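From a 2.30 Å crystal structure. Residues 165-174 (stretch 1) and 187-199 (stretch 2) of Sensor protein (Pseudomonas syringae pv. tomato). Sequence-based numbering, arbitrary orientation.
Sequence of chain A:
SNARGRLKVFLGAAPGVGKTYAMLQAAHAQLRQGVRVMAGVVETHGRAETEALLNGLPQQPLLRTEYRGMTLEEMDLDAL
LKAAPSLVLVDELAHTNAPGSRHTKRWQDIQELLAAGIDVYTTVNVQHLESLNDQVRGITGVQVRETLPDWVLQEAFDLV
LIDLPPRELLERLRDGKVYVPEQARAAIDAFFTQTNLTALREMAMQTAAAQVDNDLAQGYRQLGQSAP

Stretch 1, residues 165-174: PPRELLERLR
Stretch 2 (187-199) AIDAFFTQTNLTA

No hydrogen bond crosses this contact: one helix packs against a break between two others, and mostly apolar side chains account for the 476 Å² buried between them, with Gln194 the main polar contributor. Stretch 1 is helical from Pro166 to Arg174, with Pro165 as N-cap (phi/psi -57/135). Stretch 2 is helical through Phe191, leaves helical geometry at Phe192 (-86/82) and Thr193 (-123/164), and resumes from Gln194 to Ala199. The axes of helices 166-174 and 194-199 approach to 9.4 Å at 123°.

Register is set by Pro166 opposite Leu197 (CA to CA 5.5 Å) and Leu170 opposite Phe192 (7.0 Å). Proline suits the first turn, where its missing amide proton costs no helical bond, and its ring lies at the close approach: Pro166 CB is 3.8 Å from Leu197 CB. Leu197 (m, t) then meets two consecutive leucines, its CD2 3.8 Å from Leu169 CD2 and its CD1 3.8 Å from Leu170 CD2; their branched apolar ends suit this packing.

Phe192 (chi1 -74°, chi2 -93°) is buried at the break. Leu169 (t, p) meets its ring edge, CD2 to CE1 4.2 Å. Leu173 (t, p), one turn on, sets CD2 tightly at 3.3 Å from Phe192 CB and CD1 at 4.0 Å from Ile188 CG2, reaching the earlier helix. Leu170 (m, t) starts sideways, yet its CD2 comes within 3.5 Å of Phe192 O.

Polar groups lie around this apolar centre or act within one stretch. Exposed Gln194 (t, p, chi3 36°) brings OE1 to 3.8 Å from Leu170 CD1 and 3.7 Å from Arg167 N. The restarted helix is capped by Thr193 (p), whose OG1 accepts from Asn196 N at 3.2 Å, while Thr198 OG1 (chi1 m) donates to Gln194 O at 2.8 Å. Arg167 NH2 forms a 2.9 Å salt bridge with Glu171 OE1.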

ATOM      1  N   PRO A 165       7.110 -16.163  -4.678  1.00 14.77           N
ATOM      2  CA  PRO A 165       6.539 -17.507  -4.361  1.00 14.43           C
ATOM      3  C   PRO A 165       5.987 -17.674  -2.932  1.00 14.06           C
ATOM      4  O   PRO A 165       6.626 -17.242  -1.941  1.00 13.38           O
ATOM      5  CB  PRO A 165       7.737 -18.437  -4.550  1.00 15.27           C
ATOM      6  CG  PRO A 165       8.659 -17.663  -5.511  1.00 14.15           C
ATOM      7  CD  PRO A 165       8.526 -16.256  -5.084  1.00 13.73           C
ATOM      8  N   PRO A 166       4.794 -18.267  -2.809  1.00 14.40           N
ATOM      9  CA  PRO A 166       4.211 -18.527  -1.483  1.00 14.97           C
ATOM     10  C   PRO A 166       5.144 -19.214  -0.476  1.00 15.65           C
ATOM     11  O   PRO A 166       5.220 -18.797   0.663  1.00 16.56           O
ATOM     12  CB  PRO A 166       2.988 -19.396  -1.819  1.00 14.75           C
ATOM     13  CG  PRO A 166       2.608 -18.897  -3.213  1.00 14.36           C
ATOM     14  CD  PRO A 166       3.878 -18.692  -3.895  1.00 14.00           C
ATOM     15  N   ARG A 167       5.861 -20.228  -0.901  1.00 17.41           N
ATOM     16  CA  ARG A 167       6.782 -20.940  -0.023  1.00 19.69           C
ATOM     17  C   ARG A 167       7.825 -20.005   0.587  1.00 19.86           C
ATOM     18  O   ARG A 167       8.155 -20.066   1.788  1.00 20.08           O
ATOM     19  CB  ARG A 167       7.469 -22.066  -0.798  1.00 19.88           C
ATOM     20  CG  ARG A 167       8.019 -23.162   0.075  1.00 24.73           C
ATOM     21  CD  ARG A 167       9.477 -23.564  -0.290  1.00 30.26           C
ATOM     22  NE  ARG A 167      10.389 -22.506   0.173  1.00 33.33           N
ATOM     23  CZ  ARG A 167      11.183 -21.759  -0.601  1.00 33.66           C
ATOM     24  NH1 ARG A 167      11.247 -21.962  -1.895  1.00 35.06           N
ATOM     25  NH2 ARG A 167      11.931 -20.798  -0.068  1.00 33.60           N
ATOM     26  N   GLU A 168       8.329 -19.126  -0.253  1.00 20.09           N
ATOM     27  CA  GLU A 168       9.276 -18.131   0.173  1.00 21.13           C
ATOM     28  C   GLU A 168       8.653 -17.099   1.102  1.00 20.21           C
ATOM     29  O   GLU A 168       9.272 -16.689   2.069  1.00 21.34           O
ATOM     30  CB  GLU A 168       9.865 -17.459  -1.066  1.00 21.09           C
ATOM     31  CG  GLU A 168      11.056 -16.670  -0.732  1.00 23.91           C
ATOM     32  CD  GLU A 168      11.708 -16.019  -1.936  1.00 23.61           C
ATOM     33  OE1 GLU A 168      11.638 -16.566  -3.071  1.00 26.33           O
ATOM     34  OE2 GLU A 168      12.311 -14.952  -1.701  1.00 27.60           O
ATOM     35  N   LEU A 169       7.433 -16.665   0.811  1.00 19.60           N
ATOM     36  CA  LEU A 169       6.697 -15.770   1.732  1.00 19.21           C
ATOM     37  C   LEU A 169       6.471 -16.399   3.137  1.00 18.72           C
ATOM     38  O   LEU A 169       6.627 -15.728   4.148  1.00 18.50           O
ATOM     39  CB  LEU A 169       5.358 -15.334   1.113  1.00 19.06           C
ATOM     40  CG  LEU A 169       4.565 -14.223   1.815  1.00 19.38           C
ATOM     41  CD1 LEU A 169       5.410 -13.007   2.138  1.00 17.38           C
ATOM     42  CD2 LEU A 169       3.334 -13.842   0.954  1.00 18.15           C
ATOM     43  N   LEU A 170       6.132 -17.686   3.182  1.00 18.88           N
ATOM     44  CA  LEU A 170       6.045 -18.450   4.447  1.00 18.70           C
ATOM     45  C   LEU A 170       7.388 -18.481   5.214  1.00 19.21           C
ATOM     46  O   LEU A 170       7.402 -18.334   6.426  1.00 18.35           O
ATOM     47  CB  LEU A 170       5.547 -19.857   4.185  1.00 18.43           C
ATOM     48  CG  LEU A 170       4.081 -19.947   3.744  1.00 18.81           C
ATOM     49  CD1 LEU A 170       3.716 -21.335   3.269  1.00 15.94           C
ATOM     50  CD2 LEU A 170       3.150 -19.492   4.918  1.00 16.99           C
ATOM     51  N   GLU A 171       8.518 -18.589   4.505  1.00 19.57           N
ATOM     52  CA  GLU A 171       9.814 -18.514   5.173  1.00 20.16           C
ATOM     53  C   GLU A 171      10.049 -17.156   5.769  1.00 19.52           C
ATOM     54  O   GLU A 171      10.634 -17.053   6.829  1.00 18.85           O
ATOM     55  CB  GLU A 171      10.968 -18.754   4.208  1.00 20.40           C
ATOM     56  CG  GLU A 171      11.392 -20.128   4.023  1.00 22.53           C
ATOM     57  CD  GLU A 171      12.480 -20.229   2.979  1.00 23.76           C
ATOM     58  OE1 GLU A 171      12.737 -19.209   2.256  1.00 31.85           O
ATOM     59  OE2 GLU A 171      13.075 -21.327   2.854  1.00 29.02           O
ATOM     60  N   ARG A 172       9.699 -16.112   5.018  1.00 19.72           N
ATOM     61  CA  ARG A 172       9.793 -14.718   5.504  1.00 19.26           C
ATOM     62  C   ARG A 172       8.972 -14.448   6.766  1.00 18.89           C
ATOM     63  O   ARG A 172       9.429 -13.777   7.686  1.00 18.73           O
ATOM     64  CB  ARG A 172       9.361 -13.737   4.428  1.00 18.77           C
ATOM     65  CG  ARG A 172      10.283 -13.698   3.262  1.00 19.25           C
ATOM     66  CD  ARG A 172       9.918 -12.590   2.298  1.00 19.75           C
ATOM     67  NE  ARG A 172      10.365 -11.300   2.806  1.00 19.99           N
ATOM     68  CZ  ARG A 172      11.630 -10.879   2.774  1.00 20.20           C
ATOM     69  NH1 ARG A 172      12.591 -11.659   2.284  1.00 21.95           N
ATOM     70  NH2 ARG A 172      11.955  -9.688   3.262  1.00 20.55           N
ATOM     71  N   LEU A 173       7.751 -14.951   6.780  1.00 18.97           N
ATOM     72  CA  LEU A 173       6.881 -14.880   7.944  1.00 18.29           C
ATOM     73  C   LEU A 173       7.539 -15.606   9.157  1.00 19.27           C
ATOM     74  O   LEU A 173       7.704 -15.036  10.230  1.00 17.64           O
ATOM     75  CB  LEU A 173       5.510 -15.465   7.553  1.00 18.40           C
ATOM     76  CG  LEU A 173       4.378 -15.556   8.584  1.00 18.07           C
ATOM     77  CD1 LEU A 173       3.951 -14.178   9.064  1.00 13.96           C
ATOM     78  CD2 LEU A 173       3.227 -16.348   8.000  1.00 17.50           C
ATOM     79  N   ARG A 174       7.988 -16.831   8.940  1.00 21.11           N
ATOM     80  CA  ARG A 174       8.689 -17.611   9.948  1.00 22.97           C
ATOM     81  C   ARG A 174       9.912 -16.909  10.489  1.00 23.04           C
ATOM     82  O   ARG A 174      10.170 -16.922  11.699  1.00 23.52           O
ATOM     83  CB  ARG A 174       9.139 -18.929   9.357  1.00 22.87           C
ATOM     84  CG  ARG A 174       9.700 -19.940  10.391  1.00 25.41           C
ATOM     85  CD  ARG A 174      10.489 -21.038   9.699  1.00 27.11           C
ATOM     86  NE  ARG A 174      11.538 -20.410   8.884  1.00 33.93           N
ATOM     87  CZ  ARG A 174      12.183 -20.981   7.856  1.00 36.79           C
ATOM     88  NH1 ARG A 174      11.912 -22.231   7.476  1.00 38.43           N
ATOM     89  NH2 ARG A 174      13.109 -20.287   7.196  1.00 36.06           N
ATOM     90  N   ALA A 187      -5.547 -14.900  13.244  1.00 34.04           N
ATOM     91  CA  ALA A 187      -5.922 -14.431  11.898  1.00 34.01           C
ATOM     92  C   ALA A 187      -4.782 -14.581  10.893  1.00 33.41           C
ATOM     93  O   ALA A 187      -4.998 -14.979   9.764  1.00 33.25           O
ATOM     94  CB  ALA A 187      -6.383 -12.973  11.951  1.00 33.70           C
ATOM     95  N   ILE A 188      -3.573 -14.253  11.325  1.00 33.49           N
ATOM     96  CA  ILE A 188      -2.353 -14.450  10.522  1.00 33.41           C
ATOM     97  C   ILE A 188      -2.164 -15.937  10.208  1.00 33.66           C
ATOM     98  O   ILE A 188      -1.910 -16.301   9.072  1.00 33.69           O
ATOM     99  CB  ILE A 188      -1.099 -13.880  11.259  1.00 33.51           C
ATOM    100  CG1 ILE A 188      -1.229 -12.343  11.412  1.00 33.65           C
ATOM    101  CG2 ILE A 188       0.186 -14.243  10.512  1.00 32.93           C
ATOM    102  CD1 ILE A 188      -0.196 -11.676  12.315  1.00 32.74           C
ATOM    103  N   ASP A 189      -2.319 -16.802  11.210  1.00 33.67           N
ATOM    104  CA  ASP A 189      -2.201 -18.248  10.973  1.00 33.72           C
ATOM    105  C   ASP A 189      -3.241 -18.743   9.975  1.00 33.41           C
ATOM    106  O   ASP A 189      -2.940 -19.591   9.153  1.00 33.49           O
ATOM    107  CB  ASP A 189      -2.227 -19.051  12.285  1.00 33.71           C
ATOM    108  CG  ASP A 189      -0.956 -18.836  13.130  1.00 35.92           C
ATOM    109  OD1 ASP A 189      -0.152 -17.915  12.813  1.00 38.78           O
ATOM    110  OD2 ASP A 189      -0.756 -19.565  14.130  1.00 38.46           O
ATOM    111  N   ALA A 190      -4.449 -18.182  10.027  1.00 33.41           N
ATOM    112  CA  ALA A 190      -5.553 -18.575   9.124  1.00 32.78           C
ATOM    113  C   ALA A 190      -5.305 -18.074   7.695  1.00 31.04           C
ATOM    114  O   ALA A 190      -5.734 -18.676   6.725  1.00 32.32           O
ATOM    115  CB  ALA A 190      -6.936 -18.080   9.675  1.00 32.14           C
ATOM    116  N   PHE A 191      -4.561 -17.003   7.568  1.00 29.42           N
ATOM    117  CA  PHE A 191      -4.331 -16.365   6.278  1.00 27.41           C
ATOM    118  C   PHE A 191      -3.142 -16.929   5.512  1.00 25.96           C
ATOM    119  O   PHE A 191      -3.232 -17.265   4.326  1.00 25.39           O
ATOM    120  CB  PHE A 191      -4.076 -14.890   6.540  1.00 27.44           C
ATOM    121  CG  PHE A 191      -4.064 -14.050   5.295  1.00 27.51           C
ATOM    122  CD1 PHE A 191      -5.245 -13.528   4.788  1.00 25.14           C
ATOM    123  CD2 PHE A 191      -2.860 -13.780   4.641  1.00 27.28           C
ATOM    124  CE1 PHE A 191      -5.240 -12.778   3.628  1.00 26.38           C
ATOM    125  CE2 PHE A 191      -2.837 -13.006   3.491  1.00 26.85           C
ATOM    126  CZ  PHE A 191      -4.036 -12.502   2.982  1.00 27.07           C
ATOM    127  N   PHE A 192      -2.010 -16.961   6.195  1.00 24.90           N
ATOM    128  CA  PHE A 192      -0.737 -17.352   5.609  1.00 24.59           C
ATOM    129  C   PHE A 192      -0.594 -18.844   5.662  1.00 24.53           C
ATOM    130  O   PHE A 192       0.034 -19.395   6.576  1.00 24.47           O
ATOM    131  CB  PHE A 192       0.440 -16.704   6.347  1.00 24.16           C
ATOM    132  CG  PHE A 192       0.582 -15.271   6.062  1.00 24.12           C
ATOM    133  CD1 PHE A 192       1.402 -14.835   5.053  1.00 22.80           C
ATOM    134  CD2 PHE A 192      -0.122 -14.335   6.800  1.00 26.72           C
ATOM    135  CE1 PHE A 192       1.535 -13.472   4.776  1.00 22.21           C
ATOM    136  CE2 PHE A 192       0.009 -12.971   6.508  1.00 26.85           C
ATOM    137  CZ  PHE A 192       0.841 -12.566   5.475  1.00 21.57           C
ATOM    138  N   THR A 193      -1.217 -19.482   4.681  1.00 24.71           N
ATOM    139  CA  THR A 193      -0.969 -20.861   4.358  1.00 24.92           C
ATOM    140  C   THR A 193      -0.556 -20.940   2.895  1.00 25.19           C
ATOM    141  O   THR A 193      -0.720 -20.001   2.124  1.00 26.00           O
ATOM    142  CB  THR A 193      -2.225 -21.748   4.641  1.00 25.04           C
ATOM    143  OG1 THR A 193      -3.267 -21.389   3.733  1.00 25.28           O
ATOM    144  CG2 THR A 193      -2.699 -21.583   6.103  1.00 22.30           C
ATOM    145  N   GLN A 194       0.024 -22.065   2.536  1.00 26.25           N
ATOM    146  CA  GLN A 194       0.461 -22.356   1.168  1.00 25.83           C
ATOM    147  C   GLN A 194      -0.718 -22.263   0.214  1.00 24.88           C
ATOM    148  O   GLN A 194      -0.646 -21.636  -0.826  1.00 24.59           O
ATOM    149  CB  GLN A 194       1.073 -23.779   1.164  1.00 25.92           C
ATOM    150  CG  GLN A 194       1.544 -24.319  -0.181  1.00 28.00           C
ATOM    151  CD  GLN A 194       2.673 -23.509  -0.797  1.00 30.96           C
ATOM    152  OE1 GLN A 194       3.544 -22.997  -0.096  1.00 35.66           O
ATOM    153  NE2 GLN A 194       2.670 -23.405  -2.118  1.00 31.71           N
ATOM    154  N   THR A 195      -1.810 -22.918   0.583  1.00 24.64           N
ATOM    155  CA  THR A 195      -3.017 -22.940  -0.233  1.00 24.18           C
ATOM    156  C   THR A 195      -3.575 -21.538  -0.442  1.00 23.34           C
ATOM    157  O   THR A 195      -3.895 -21.182  -1.564  1.00 23.68           O
ATOM    158  CB  THR A 195      -4.112 -23.857   0.397  1.00 24.73           C
ATOM    159  OG1 THR A 195      -3.805 -25.227   0.111  1.00 25.04           O
ATOM    160  CG2 THR A 195      -5.482 -23.543  -0.184  1.00 25.51           C
ATOM    161  N   ASN A 196      -3.744 -20.769   0.632  1.00 22.28           N
ATOM    162  CA  ASN A 196      -4.315 -19.427   0.528  1.00 22.17           C
ATOM    163  C   ASN A 196      -3.431 -18.437  -0.249  1.00 21.96           C
ATOM    164  O   ASN A 196      -3.919 -17.677  -1.091  1.00 21.61           O
ATOM    165  CB  ASN A 196      -4.589 -18.860   1.929  1.00 23.21           C
ATOM    166  CG  ASN A 196      -5.755 -19.545   2.634  1.00 22.74           C
ATOM    167  OD1 ASN A 196      -6.528 -20.267   2.012  1.00 26.17           O
ATOM    168  ND2 ASN A 196      -5.875 -19.317   3.948  1.00 20.38           N
ATOM    169  N   LEU A 197      -2.129 -18.477   0.012  1.00 21.47           N
ATOM    170  CA  LEU A 197      -1.186 -17.585  -0.651  1.00 21.45           C
ATOM    171  C   LEU A 197      -1.041 -17.911  -2.148  1.00 21.23           C
ATOM    172  O   LEU A 197      -0.829 -17.019  -2.954  1.00 22.33           O
ATOM    173  CB  LEU A 197       0.178 -17.602   0.081  1.00 21.20           C
ATOM    174  CG  LEU A 197       0.192 -17.009   1.500  1.00 21.77           C
ATOM    175  CD1 LEU A 197       1.526 -17.341   2.256  1.00 19.50           C
ATOM    176  CD2 LEU A 197      -0.102 -15.476   1.501  1.00 17.55           C
ATOM    177  N   THR A 198      -1.173 -19.172  -2.518  1.00 20.97           N
ATOM    178  CA  THR A 198      -1.201 -19.593  -3.912  1.00 20.37           C
ATOM    179  C   THR A 198      -2.424 -19.024  -4.616  1.00 20.51           C
ATOM    180  O   THR A 198      -2.328 -18.501  -5.743  1.00 20.74           O
ATOM    181  CB  THR A 198      -1.229 -21.142  -4.015  1.00 20.93           C
ATOM    182  OG1 THR A 198       0.027 -21.655  -3.552  1.00 21.14           O
ATOM    183  CG2 THR A 198      -1.485 -21.617  -5.444  1.00 18.09           C
ATOM    184  N   ALA A 199      -3.567 -19.116  -3.932  1.00 19.67           N
ATOM    185  CA  ALA A 199      -4.828 -18.591  -4.426  1.00 18.90           C
ATOM    186  C   ALA A 199      -4.736 -17.074  -4.637  1.00 18.49           C
ATOM    187  O   ALA A 199      -5.131 -16.572  -5.657  1.00 18.81           O
ATOM    188  CB  ALA A 199      -5.978 -18.957  -3.427  1.00 18.92           C
TER